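Local coordinates for putative ABC-transporter ATP-binding protein (Alicyclobacillus acidocaldarius, PDB 1Z47) that probably binds and hydrolyses ATP as the nucleotide-binding subunit of an ABC transporter thought to import sulfate, at residues Ala299-Val304 / Val343-Thr348; Tyr96-His101 / Arg153-Arg158; Gly19-Tyr24 / Pro67-Val72; Arg254-Gly259 / Glu276-Ala281. One frame throughout, in Å; residues are numbered along the deposited sequence.

Interaction 1: Ala299-Val304 / Val343-Thr348; sequences AHAQVV and VHMNVT
His300 carries much of this contact, its imidazole laid beside His344 and the backbone N of Met345. Its CG stands anti to the carbonyl carbon (chi1 -68°), which sets the ring alongside that of His344, both pointing the same way. His300 CE1 comes to 3.3 Å from His344 ND1, with the two planes inclined obliquely at 31°. His300 ND1 accepts a nearly straight hydrogen bond from Met345 N (3.0 Å, 171°), although the N-H arrives from outside the ring plane; a neutral imidazole with its proton on NE2 would fit this best. The Met345 chain bends at chi3, so that CE packs against both His300 CB and Ala301 CB, 3.3 Å from the latter; alanine's small size suits so close an approach. Ile317 also packs on Ala301 and Met345. An alanine at His300 removes the ND1 acceptor and the ring beside His344, which would probably leave Met345 N without this partner and loosen the hold on residues 344-345. Backbone bonds join the segments as well: Val343 O takes both His300 N (2.7 Å) and Ala301 N (2.9 Å), while Val343 N gives to Ala301 O (2.8 Å). Two residues facing one make a classic beta bulge, here where strand 301-308 begins in the antiparallel sheet of the C-terminal region.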
loop_
_atom_site.group_PDB
_atom_site.type_symbol
_atom_site.label_atom_id
_atom_site.label_comp_id
_atom_site.label_asym_id
_atom_site.label_seq_id
_atom_site.Cartn_x
_atom_site.Cartn_y
_atom_site.Cartn_z
ATOM N N ALA B 299 -30.109 -4.068 -18.749
ATOM C CA ALA B 299 -28.948 -3.996 -17.863
ATOM C C ALA B 299 -28.163 -2.699 -18.038
ATOM O O ALA B 299 -28.129 -2.133 -19.137
ATOM C CB ALA B 299 -28.034 -5.190 -18.106
ATOM N N HIS B 300 -27.538 -2.244 -16.948
ATOM C CA HIS B 300 -26.723 -1.020 -16.939
ATOM C C HIS B 300 -25.287 -1.324 -17.331
ATOM O O HIS B 300 -24.639 -0.538 -18.030
ATOM C CB HIS B 300 -26.701 -0.394 -15.548
ATOM C CG HIS B 300 -28.011 0.172 -15.111
ATOM N ND1 HIS B 300 -28.284 0.475 -13.794
ATOM C CD2 HIS B 300 -29.108 0.531 -15.816
ATOM C CE1 HIS B 300 -29.494 0.998 -13.708
ATOM N NE2 HIS B 300 -30.015 1.044 -14.920
ATOM N N ALA B 301 -24.789 -2.470 -16.876
ATOM C CA ALA B 301 -23.423 -2.842 -17.170
ATOM C C ALA B 301 -23.208 -4.331 -17.331
ATOM O O ALA B 301 -24.099 -5.142 -17.109
ATOM C CB ALA B 301 -22.507 -2.300 -16.084
ATOM N N GLN B 302 -22.000 -4.678 -17.741
ATOM C CA GLN B 302 -21.626 -6.062 -17.927
ATOM C C GLN B 302 -20.345 -6.229 -17.118
ATOM O O GLN B 302 -19.454 -5.380 -17.159
ATOM C CB GLN B 302 -21.389 -6.349 -19.411
ATOM C CG GLN B 302 -21.169 -7.809 -19.723
ATOM C CD GLN B 302 -21.145 -8.084 -21.212
ATOM O OE1 GLN B 302 -20.351 -7.499 -21.953
ATOM N NE2 GLN B 302 -22.014 -8.983 -21.659
ATOM N N VAL B 303 -20.264 -7.319 -16.372
ATOM C CA VAL B 303 -19.108 -7.572 -15.532
ATOM C C VAL B 303 -17.863 -7.925 -16.311
ATOM O O VAL B 303 -17.873 -8.827 -17.144
ATOM C CB VAL B 303 -19.411 -8.699 -14.537
ATOM C CG1 VAL B 303 -18.124 -9.146 -13.835
ATOM C CG2 VAL B 303 -20.459 -8.224 -13.535
ATOM N N VAL B 304 -16.788 -7.194 -16.056
ATOM C CA VAL B 304 -15.536 -7.479 -16.719
ATOM C C VAL B 304 -14.934 -8.585 -15.860
ATOM O O VAL B 304 -14.567 -9.642 -16.360
ATOM C CB VAL B 304 -14.608 -6.248 -16.734
ATOM C CG1 VAL B 304 -13.319 -6.577 -17.455
ATOM C CG2 VAL B 304 -15.311 -5.081 -17.416
ATOM N N VAL B 343 -25.718 -6.666 -15.490
ATOM C CA VAL B 343 -26.194 -6.165 -14.203
ATOM C C VAL B 343 -26.775 -4.761 -14.174
ATOM O O VAL B 343 -26.532 -3.940 -15.063
ATOM C CB VAL B 343 -25.073 -6.184 -13.132
ATOM C CG1 VAL B 343 -24.659 -7.615 -12.822
ATOM C CG2 VAL B 343 -23.874 -5.362 -13.621
ATOM N N HIS B 344 -27.522 -4.513 -13.101
ATOM C CA HIS B 344 -28.179 -3.249 -12.799
ATOM C C HIS B 344 -27.378 -2.663 -11.649
ATOM O O HIS B 344 -26.965 -3.404 -10.755
ATOM C CB HIS B 344 -29.623 -3.520 -12.345
ATOM C CG HIS B 344 -30.264 -2.385 -11.603
ATOM N ND1 HIS B 344 -31.056 -1.441 -12.221
ATOM C CD2 HIS B 344 -30.244 -2.053 -10.291
ATOM C CE1 HIS B 344 -31.496 -0.577 -11.323
ATOM N NE2 HIS B 344 -31.017 -0.925 -10.144
ATOM N N MET B 345 -27.153 -1.346 -11.681
ATOM C CA MET B 345 -26.402 -0.629 -10.648
ATOM C C MET B 345 -27.317 0.174 -9.746
ATOM O O MET B 345 -28.369 0.634 -10.171
ATOM C CB MET B 345 -25.409 0.349 -11.276
ATOM C CG MET B 345 -24.229 -0.284 -11.962
ATOM S SD MET B 345 -23.347 0.960 -12.934
ATOM C CE MET B 345 -23.714 0.400 -14.561
ATOM N N ASN B 346 -26.882 0.370 -8.508
ATOM C CA ASN B 346 -27.651 1.116 -7.531
ATOM C C ASN B 346 -26.730 2.014 -6.718
ATOM O O ASN B 346 -26.192 1.597 -5.681
ATOM C CB ASN B 346 -28.350 0.150 -6.584
ATOM C CG ASN B 346 -29.464 0.805 -5.805
ATOM O OD1 ASN B 346 -29.391 1.982 -5.428
ATOM N ND2 ASN B 346 -30.505 0.036 -5.543
ATOM N N VAL B 347 -26.548 3.250 -7.170
ATOM C CA VAL B 347 -25.683 4.169 -6.454
ATOM C C VAL B 347 -26.431 4.572 -5.200
ATOM O O VAL B 347 -27.555 5.026 -5.301
ATOM C CB VAL B 347 -25.365 5.397 -7.336
ATOM C CG1 VAL B 347 -24.561 6.430 -6.564
ATOM C CG2 VAL B 347 -24.606 4.931 -8.559
ATOM N N THR B 348 -25.818 4.384 -4.026
ATOM C CA THR B 348 -26.464 4.721 -2.753
ATOM C C THR B 348 -25.988 6.008 -2.073
ATOM O O THR B 348 -26.744 6.614 -1.326
ATOM C CB THR B 348 -26.347 3.550 -1.720
ATOM O OG1 THR B 348 -24.975 3.361 -1.343
ATOM C CG2 THR B 348 -26.899 2.259 -2.316
#

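Interaction 2: Tyr96-His101 / Arg153-Arg158; sequences YALFQH and RVALAR
The irregular segment 96-101 passes across helix 148-160, the backbones nearest at Leu98 CA and Ala155 CA, 6.5 Å apart. In the ABC ATPase fold this pairs the chain just beyond the Q-loop sequence with the helix that begins within the signature sequence. Arg158 joins the two. Its CG is anti to the backbone N and the chain runs extended until it bends at chi3 (62°), which delivers the guanidinium among the loop side chains. Tyr96, though poorly ordered, lies flat on one face of it, the planes 19° apart, and NH1 sits over the ring centre, 3.3 Å from Tyr96 CG: a stacked cation-pi pair. Leu98 CD2 covers the opposite face, 3.7 Å from Arg158 NH1. Phe99 meets the group differently: its ring plane is steeply turned to the guanidinium, and NH2 points at the ring centre, with Arg158 CZ 4.9 Å from the centroid. A planar cation suits this place because its faces accept apolar and aromatic neighbours while its edge still donates, here weakly, from NH2 to Ala97 O. A leucine at Arg158 has neither the cation nor the N-H donor, so the loop would probably be held less firmly to the helix. Leu98 also packs on the helix, its CD1 3.9 Å from Val154 CB and its CD2 3.7 Å from Ala155 CB. Asn107 OD1 accepts from Phe99 N, and Phe110 meets the Phe99 ring edge-to-face. The loop is also braced locally: Gln100 NE2 reaches back to Leu98 O at 2.9 Å, approaching from above the carbonyl plane.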
loop_
_atom_site.group_PDB
_atom_site.type_symbol
_atom_site.label_atom_id
_atom_site.label_comp_id
_atom_site.label_asym_id
_atom_site.label_seq_id
_atom_site.Cartn_x
_atom_site.Cartn_y
_atom_site.Cartn_z
ATOM N N TYR B 96 18.657 9.874 6.449
ATOM C CA TYR B 96 19.560 9.549 7.547
ATOM C C TYR B 96 20.282 8.214 7.357
ATOM O O TYR B 96 20.218 7.581 6.297
ATOM C CB TYR B 96 18.755 9.509 8.852
ATOM C CG TYR B 96 19.374 10.230 10.030
ATOM C CD1 TYR B 96 18.573 10.679 11.083
ATOM C CD2 TYR B 96 20.753 10.446 10.109
ATOM C CE1 TYR B 96 19.124 11.324 12.182
ATOM C CE2 TYR B 96 21.314 11.089 11.208
ATOM C CZ TYR B 96 20.493 11.524 12.240
ATOM O OH TYR B 96 21.035 12.152 13.336
ATOM N N ALA B 97 20.971 7.798 8.408
ATOM C CA ALA B 97 21.700 6.548 8.402
ATOM C C ALA B 97 22.282 6.383 9.793
ATOM O O ALA B 97 22.951 7.283 10.303
ATOM C CB ALA B 97 22.812 6.586 7.371
ATOM N N LEU B 98 22.001 5.244 10.416
ATOM C CA LEU B 98 22.534 4.976 11.737
ATOM C C LEU B 98 24.051 4.938 11.593
ATOM O O LEU B 98 24.572 4.648 10.512
ATOM C CB LEU B 98 22.041 3.621 12.259
ATOM C CG LEU B 98 20.539 3.376 12.420
ATOM C CD1 LEU B 98 20.334 1.998 13.065
ATOM C CD2 LEU B 98 19.914 4.463 13.270
ATOM N N PHE B 99 24.755 5.245 12.673
ATOM C CA PHE B 99 26.206 5.212 12.662
ATOM C C PHE B 99 26.579 3.738 12.718
ATOM O O PHE B 99 26.574 3.108 13.776
ATOM C CB PHE B 99 26.726 5.990 13.863
ATOM C CG PHE B 99 26.208 7.405 13.919
ATOM C CD1 PHE B 99 25.885 7.998 15.134
ATOM C CD2 PHE B 99 26.029 8.141 12.747
ATOM C CE1 PHE B 99 25.387 9.309 15.184
ATOM C CE2 PHE B 99 25.534 9.451 12.782
ATOM C CZ PHE B 99 25.213 10.034 14.004
ATOM N N GLN B 100 26.885 3.205 11.544
ATOM C CA GLN B 100 27.219 1.803 11.348
ATOM C C GLN B 100 28.325 1.203 12.201
ATOM O O GLN B 100 28.353 -0.006 12.424
ATOM C CB GLN B 100 27.552 1.582 9.871
ATOM C CG GLN B 100 26.432 2.018 8.932
ATOM C CD GLN B 100 25.137 1.273 9.195
ATOM O OE1 GLN B 100 25.100 0.040 9.172
ATOM N NE2 GLN B 100 24.067 2.017 9.448
ATOM N N HIS B 101 29.228 2.038 12.692
ATOM C CA HIS B 101 30.348 1.532 13.470
ATOM C C HIS B 101 30.213 1.778 14.968
ATOM O O HIS B 101 31.163 1.637 15.739
ATOM C CB HIS B 101 31.612 2.146 12.885
ATOM C CG HIS B 101 31.581 2.198 11.389
ATOM N ND1 HIS B 101 31.493 3.380 10.685
ATOM C CD2 HIS B 101 31.518 1.207 10.467
ATOM C CE1 HIS B 101 31.375 3.115 9.396
ATOM N NE2 HIS B 101 31.388 1.803 9.236
ATOM N N ARG B 153 13.728 1.192 14.592
ATOM C CA ARG B 153 13.430 1.435 15.997
ATOM C C ARG B 153 14.609 2.186 16.629
ATOM O O ARG B 153 14.423 3.078 17.468
ATOM C CB ARG B 153 13.161 0.127 16.753
ATOM C CG ARG B 153 11.983 -0.673 16.198
ATOM C CD ARG B 153 11.231 -1.466 17.278
ATOM N NE ARG B 153 12.042 -2.477 17.964
ATOM C CZ ARG B 153 12.313 -3.696 17.505
ATOM N NH1 ARG B 153 13.062 -4.517 18.234
ATOM N NH2 ARG B 153 11.838 -4.114 16.338
ATOM N N VAL B 154 15.825 1.858 16.212
ATOM C CA VAL B 154 17.004 2.518 16.768
ATOM C C VAL B 154 17.056 3.986 16.338
ATOM O O VAL B 154 17.402 4.858 17.125
ATOM C CB VAL B 154 18.330 1.785 16.353
ATOM C CG1 VAL B 154 19.542 2.526 16.905
ATOM C CG2 VAL B 154 18.329 0.348 16.883
ATOM N N ALA B 155 16.690 4.258 15.090
ATOM C CA ALA B 155 16.695 5.623 14.575
ATOM C C ALA B 155 15.681 6.477 15.346
ATOM O O ALA B 155 15.941 7.638 15.675
ATOM C CB ALA B 155 16.362 5.611 13.045
ATOM N N LEU B 156 14.520 5.911 15.640
ATOM C CA LEU B 156 13.519 6.657 16.396
ATOM C C LEU B 156 14.042 6.909 17.822
ATOM O O LEU B 156 13.795 7.976 18.403
ATOM C CB LEU B 156 12.183 5.896 16.436
ATOM C CG LEU B 156 11.025 6.518 17.235
ATOM C CD1 LEU B 156 10.732 7.934 16.735
ATOM C CD2 LEU B 156 9.780 5.641 17.093
ATOM N N ALA B 157 14.786 5.951 18.380
ATOM C CA ALA B 157 15.335 6.125 19.735
ATOM C C ALA B 157 16.368 7.274 19.773
ATOM O O ALA B 157 16.350 8.110 20.689
ATOM C CB ALA B 157 15.966 4.801 20.228
ATOM N N ARG B 158 17.259 7.303 18.782
ATOM C CA ARG B 158 18.285 8.348 18.649
ATOM C C ARG B 158 17.639 9.720 18.547
ATOM O O ARG B 158 18.062 10.662 19.206
ATOM C CB ARG B 158 19.134 8.128 17.384
ATOM C CG ARG B 158 20.112 9.255 17.058
ATOM C CD ARG B 158 21.054 8.884 15.907
ATOM N NE ARG B 158 20.324 8.645 14.660
ATOM C CZ ARG B 158 20.875 8.234 13.517
ATOM N NH1 ARG B 158 20.113 8.050 12.442
ATOM N NH2 ARG B 158 22.180 7.997 13.436
#

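Interaction 3: Gly19-Tyr24 / Pro67-Val72; sequences GVEKIY and PTKGDV
Glu21 O is gripped twice: Thr68 N meets it at 2.6 Å nearly along the C=O axis, and Lys69 N lies on a lone pair at a longer 3.3 Å. In return Glu21 N donates to Lys69 O (2.8 Å). Above this backbone pairing the Glu21 and Lys69 side chains run side by side, both extended, and end in a salt bridge between Glu21 OE2 and Lys69 NZ (3.2 Å), weak as a hydrogen bond; long, flexible charged chains suit a surface like this. Beside it the backbones nearly touch. Gly70 CA makes a CA-H...O contact of 2.9 Å with Gly19 O, and a side chain on Gly70 would collide with that oxygen, so glycine is needed. Val20 sets its branched side chain between neighbours: CG1 packs on Pro67 CB (3.6 Å), CG2 against Asp71 O (3.3 Å). Further out, Pro67 rests on Leu60 of helix 54-62, and Asp71 OD2 is held by Thr80 OG1. Gly19, with a positive phi of 46° that glycine adopts easily, faces Val34 together with Val20 in a G1 beta bulge, where the chain turns a corner. Thr68 and Lys69 facing the single Glu21 form a classic beta bulge, so two bulges, with chain corners at Gly19 and Gly70, mark these neighbouring strands of the antiparallel beta subdomain of an ABC ATPase.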
loop_
_atom_site.group_PDB
_atom_site.type_symbol
_atom_site.label_atom_id
_atom_site.label_comp_id
_atom_site.label_asym_id
_atom_site.label_seq_id
_atom_site.Cartn_x
_atom_site.Cartn_y
_atom_site.Cartn_z
ATOM N N GLY B 19 1.612 32.456 6.386
ATOM C CA GLY B 19 1.827 32.890 5.017
ATOM C C GLY B 19 3.181 32.468 4.484
ATOM O O GLY B 19 3.901 33.267 3.887
ATOM N N VAL B 20 3.524 31.201 4.703
ATOM C CA VAL B 20 4.800 30.670 4.262
ATOM C C VAL B 20 4.787 30.419 2.767
ATOM O O VAL B 20 3.862 29.807 2.222
ATOM C CB VAL B 20 5.137 29.368 5.006
ATOM C CG1 VAL B 20 6.442 28.802 4.481
ATOM C CG2 VAL B 20 5.220 29.642 6.516
ATOM N N GLU B 21 5.834 30.897 2.116
ATOM C CA GLU B 21 5.976 30.774 0.684
ATOM C C GLU B 21 7.412 30.406 0.344
ATOM O O GLU B 21 8.351 31.006 0.858
ATOM C CB GLU B 21 5.596 32.108 0.041
ATOM C CG GLU B 21 5.780 32.187 -1.448
ATOM C CD GLU B 21 5.485 33.585 -1.976
ATOM O OE1 GLU B 21 4.330 34.053 -1.811
ATOM O OE2 GLU B 21 6.416 34.210 -2.540
ATOM N N LYS B 22 7.561 29.413 -0.529
ATOM C CA LYS B 22 8.857 28.920 -0.984
ATOM C C LYS B 22 8.535 28.322 -2.346
ATOM O O LYS B 22 8.030 27.210 -2.441
ATOM C CB LYS B 22 9.357 27.833 -0.042
ATOM C CG LYS B 22 10.809 27.948 0.348
ATOM C CD LYS B 22 11.751 27.578 -0.775
ATOM C CE LYS B 22 13.140 27.358 -0.194
ATOM N NZ LYS B 22 14.165 27.038 -1.210
ATOM N N ILE B 23 8.831 29.073 -3.393
ATOM C CA ILE B 23 8.514 28.668 -4.758
ATOM C C ILE B 23 9.714 28.178 -5.557
ATOM O O ILE B 23 10.787 28.780 -5.522
ATOM C CB ILE B 23 7.857 29.866 -5.486
ATOM C CG1 ILE B 23 6.597 30.270 -4.722
ATOM C CG2 ILE B 23 7.533 29.520 -6.935
ATOM C CD1 ILE B 23 6.119 31.661 -5.026
ATOM N N TYR B 24 9.533 27.073 -6.268
ATOM C CA TYR B 24 10.602 26.527 -7.097
ATOM C C TYR B 24 10.193 26.761 -8.546
ATOM O O TYR B 24 9.115 26.343 -8.970
ATOM C CB TYR B 24 10.799 25.029 -6.828
ATOM C CG TYR B 24 11.371 24.720 -5.456
ATOM C CD1 TYR B 24 10.564 24.716 -4.321
ATOM C CD2 TYR B 24 12.731 24.460 -5.299
ATOM C CE1 TYR B 24 11.099 24.458 -3.043
ATOM C CE2 TYR B 24 13.278 24.207 -4.038
ATOM C CZ TYR B 24 12.457 24.210 -2.916
ATOM O OH TYR B 24 13.015 23.993 -1.677
ATOM N N PRO B 67 11.741 29.853 4.365
ATOM C CA PRO B 67 10.683 30.500 3.574
ATOM C C PRO B 67 11.093 31.809 2.899
ATOM O O PRO B 67 11.842 32.602 3.467
ATOM C CB PRO B 67 9.560 30.695 4.593
ATOM C CG PRO B 67 10.307 30.901 5.885
ATOM C CD PRO B 67 11.415 29.866 5.803
ATOM N N THR B 68 10.608 32.014 1.677
ATOM C CA THR B 68 10.898 33.226 0.909
ATOM C C THR B 68 10.032 34.359 1.459
ATOM O O THR B 68 10.333 35.539 1.264
ATOM C CB THR B 68 10.563 33.051 -0.598
ATOM O OG1 THR B 68 11.262 31.921 -1.128
ATOM C CG2 THR B 68 10.976 34.290 -1.380
ATOM N N LYS B 69 8.948 33.977 2.129
ATOM C CA LYS B 69 7.999 34.903 2.748
ATOM C C LYS B 69 7.225 34.102 3.786
ATOM O O LYS B 69 7.112 32.878 3.681
ATOM C CB LYS B 69 7.015 35.467 1.713
ATOM C CG LYS B 69 7.645 36.382 0.680
ATOM C CD LYS B 69 6.697 36.658 -0.481
ATOM C CE LYS B 69 7.441 37.298 -1.649
ATOM N NZ LYS B 69 6.598 37.403 -2.879
ATOM N N GLY B 70 6.686 34.784 4.786
ATOM C CA GLY B 70 5.943 34.091 5.819
ATOM C C GLY B 70 6.873 33.605 6.906
ATOM O O GLY B 70 8.090 33.683 6.770
ATOM N N ASP B 71 6.312 33.102 7.996
ATOM C CA ASP B 71 7.146 32.630 9.091
ATOM C C ASP B 71 6.678 31.302 9.672
ATOM O O ASP B 71 5.523 30.912 9.511
ATOM C CB ASP B 71 7.202 33.678 10.214
ATOM C CG ASP B 71 7.910 34.963 9.791
ATOM O OD1 ASP B 71 7.228 35.904 9.331
ATOM O OD2 ASP B 71 9.158 35.022 9.910
ATOM N N VAL B 72 7.593 30.621 10.357
ATOM C CA VAL B 72 7.296 29.343 10.990
ATOM C C VAL B 72 7.478 29.449 12.498
ATOM O O VAL B 72 8.519 29.888 12.983
ATOM C CB VAL B 72 8.206 28.212 10.454
ATOM C CG1 VAL B 72 9.660 28.658 10.461
ATOM C CG2 VAL B 72 8.021 26.954 11.309
#

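Interaction 4: Arg254-Gly259 / Glu276-Ala281; sequences RAVQNG and EGSEVA
This contact is the end of an antiparallel strand pair, 250-255 with 279-284, in the CysA C-terminal regulatory domain, whose family belongs to the OB clan. Arg254 and Val280 form a hydrogen-bonded pair, with Arg254 N to Val280 O at 3.0 Å and Val280 N to Arg254 O at 2.9 Å. The ladder runs on past the strands: Val256 N donates to Ser278 O (3.0 Å), and Gly277 N to Val256 O (2.9 Å). Gly277 suits its place because its positive phi (83°) would press a side chain on the preceding carbonyl. The Val256 and Val280 side chains cross at about a right angle, CG2 of the first 4.0 Å from CG1 of the second, and Ile261 packs on both, so branched aliphatics fill this buried side. Arg254 instead leads its guanidinium away, to Glu323 in a salt bridge and to Glu262 O, while Ser278 OG bonds Ser275 O. Beyond the strand bonds, the Glu276 carboxylate accepts from the backbone of the other segment. Its chain bends at chi2, bringing the carboxylate onto two consecutive N-H groups: OE1 takes Asn258 N on its syn lone pair (2.7 Å), and Gly259 N reaches OE2 from above the carboxylate plane (2.8 Å).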
loop_
_atom_site.group_PDB
_atom_site.type_symbol
_atom_site.label_atom_id
_atom_site.label_comp_id
_atom_site.label_asym_id
_atom_site.label_seq_id
_atom_site.Cartn_x
_atom_site.Cartn_y
_atom_site.Cartn_z
ATOM N N ARG B 254 -20.690 14.678 -15.720
ATOM C CA ARG B 254 -22.086 14.632 -16.137
ATOM C C ARG B 254 -22.461 16.077 -16.348
ATOM O O ARG B 254 -21.893 16.967 -15.715
ATOM C CB ARG B 254 -23.023 14.017 -15.062
ATOM C CG ARG B 254 -22.891 12.514 -14.850
ATOM C CD ARG B 254 -23.349 11.679 -16.009
ATOM N NE ARG B 254 -23.292 10.250 -15.698
ATOM C CZ ARG B 254 -22.234 9.455 -15.914
ATOM N NH1 ARG B 254 -21.115 9.933 -16.445
ATOM N NH2 ARG B 254 -22.308 8.164 -15.624
ATOM N N ALA B 255 -23.400 16.320 -17.261
ATOM C CA ALA B 255 -23.857 17.687 -17.523
ATOM C C ALA B 255 -25.195 17.808 -16.805
ATOM O O ALA B 255 -25.989 16.872 -16.812
ATOM C CB ALA B 255 -24.051 17.924 -19.043
ATOM N N VAL B 256 -25.447 18.952 -16.200
ATOM C CA VAL B 256 -26.696 19.148 -15.487
ATOM C C VAL B 256 -27.843 19.534 -16.436
ATOM O O VAL B 256 -27.674 20.406 -17.284
ATOM C CB VAL B 256 -26.538 20.271 -14.467
ATOM C CG1 VAL B 256 -27.842 20.501 -13.740
ATOM C CG2 VAL B 256 -25.394 19.939 -13.520
ATOM N N GLN B 257 -28.990 18.867 -16.312
ATOM C CA GLN B 257 -30.163 19.210 -17.123
ATOM C C GLN B 257 -31.387 18.936 -16.241
ATOM O O GLN B 257 -31.463 17.890 -15.581
ATOM C CB GLN B 257 -30.198 18.379 -18.410
ATOM C CG GLN B 257 -31.123 18.962 -19.490
ATOM C CD GLN B 257 -30.962 18.254 -20.836
ATOM O OE1 GLN B 257 -30.284 17.238 -20.922
ATOM N NE2 GLN B 257 -31.592 18.786 -21.881
ATOM N N ASN B 258 -32.310 19.894 -16.195
ATOM C CA ASN B 258 -33.516 19.790 -15.367
ATOM C C ASN B 258 -33.145 19.599 -13.894
ATOM O O ASN B 258 -33.786 18.810 -13.176
ATOM C CB ASN B 258 -34.386 18.619 -15.849
ATOM C CG ASN B 258 -34.711 18.714 -17.317
ATOM O OD1 ASN B 258 -35.092 19.781 -17.806
ATOM N ND2 ASN B 258 -34.560 17.597 -18.042
ATOM N N GLY B 259 -32.100 20.317 -13.462
ATOM C CA GLY B 259 -31.622 20.250 -12.085
ATOM C C GLY B 259 -31.117 18.896 -11.574
ATOM O O GLY B 259 -31.128 18.642 -10.372
ATOM N N GLU B 276 -27.871 25.246 -15.065
ATOM C CA GLU B 276 -28.268 24.292 -16.099
ATOM C C GLU B 276 -27.147 24.288 -17.149
ATOM O O GLU B 276 -26.591 25.341 -17.454
ATOM C CB GLU B 276 -29.573 24.746 -16.779
ATOM C CG GLU B 276 -30.831 24.454 -15.980
ATOM C CD GLU B 276 -31.101 22.964 -15.872
ATOM O OE1 GLU B 276 -31.540 22.368 -16.886
ATOM O OE2 GLU B 276 -30.856 22.393 -14.780
ATOM N N GLY B 277 -26.824 23.116 -17.688
ATOM C CA GLY B 277 -25.800 23.034 -18.724
ATOM C C GLY B 277 -24.346 22.989 -18.285
ATOM O O GLY B 277 -23.460 22.715 -19.091
ATOM N N SER B 278 -24.079 23.262 -17.022
ATOM C CA SER B 278 -22.701 23.215 -16.529
ATOM C C SER B 278 -22.294 21.772 -16.269
ATOM O O SER B 278 -23.146 20.915 -16.043
ATOM C CB SER B 278 -22.598 23.978 -15.227
ATOM O OG SER B 278 -23.283 23.239 -14.225
ATOM N N GLU B 279 -20.992 21.487 -16.268
ATOM C CA GLU B 279 -20.540 20.114 -16.022
ATOM C C GLU B 279 -20.117 19.927 -14.561
ATOM O O GLU B 279 -19.603 20.865 -13.936
ATOM C CB GLU B 279 -19.362 19.782 -16.942
ATOM C CG GLU B 279 -19.733 19.810 -18.422
ATOM C CD GLU B 279 -18.563 19.491 -19.324
ATOM O OE1 GLU B 279 -17.434 19.916 -19.007
ATOM O OE2 GLU B 279 -18.768 18.826 -20.354
ATOM N N VAL B 280 -20.364 18.736 -14.015
ATOM C CA VAL B 280 -19.962 18.436 -12.629
ATOM C C VAL B 280 -19.270 17.089 -12.651
ATOM O O VAL B 280 -19.403 16.317 -13.625
ATOM C CB VAL B 280 -21.178 18.260 -11.662
ATOM C CG1 VAL B 280 -21.967 19.531 -11.540
ATOM C CG2 VAL B 280 -22.085 17.145 -12.180
ATOM N N ALA B 281 -18.536 16.813 -11.573
ATOM C CA ALA B 281 -17.879 15.525 -11.404
ATOM C C ALA B 281 -18.753 14.806 -10.384
ATOM O O ALA B 281 -19.068 15.357 -9.337
ATOM C CB ALA B 281 -16.442 15.692 -10.827
#

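Interactions 2 and 3 belong to the ABC ATPase region, interactions 1 and 4 to the C-terminal region, where they lie in different sheets, their centres about 22 Å apart and nearest atoms about 8 Å. Interactions 1 and 2 are partly buried; 3 and 4 lie at the surface. Three join antiparallel strands through backbone bonds, whereas interaction 2 ties a loop to a helix mainly through side chains of the helix. The chemistry differs with place: imidazole, methionine and guanidinium contacts in 1 and 2, carboxylates in 3 and 4, facing a lysine in one and backbone N-H groups in the other. Interactions 1 and 3 each contain a classic beta bulge.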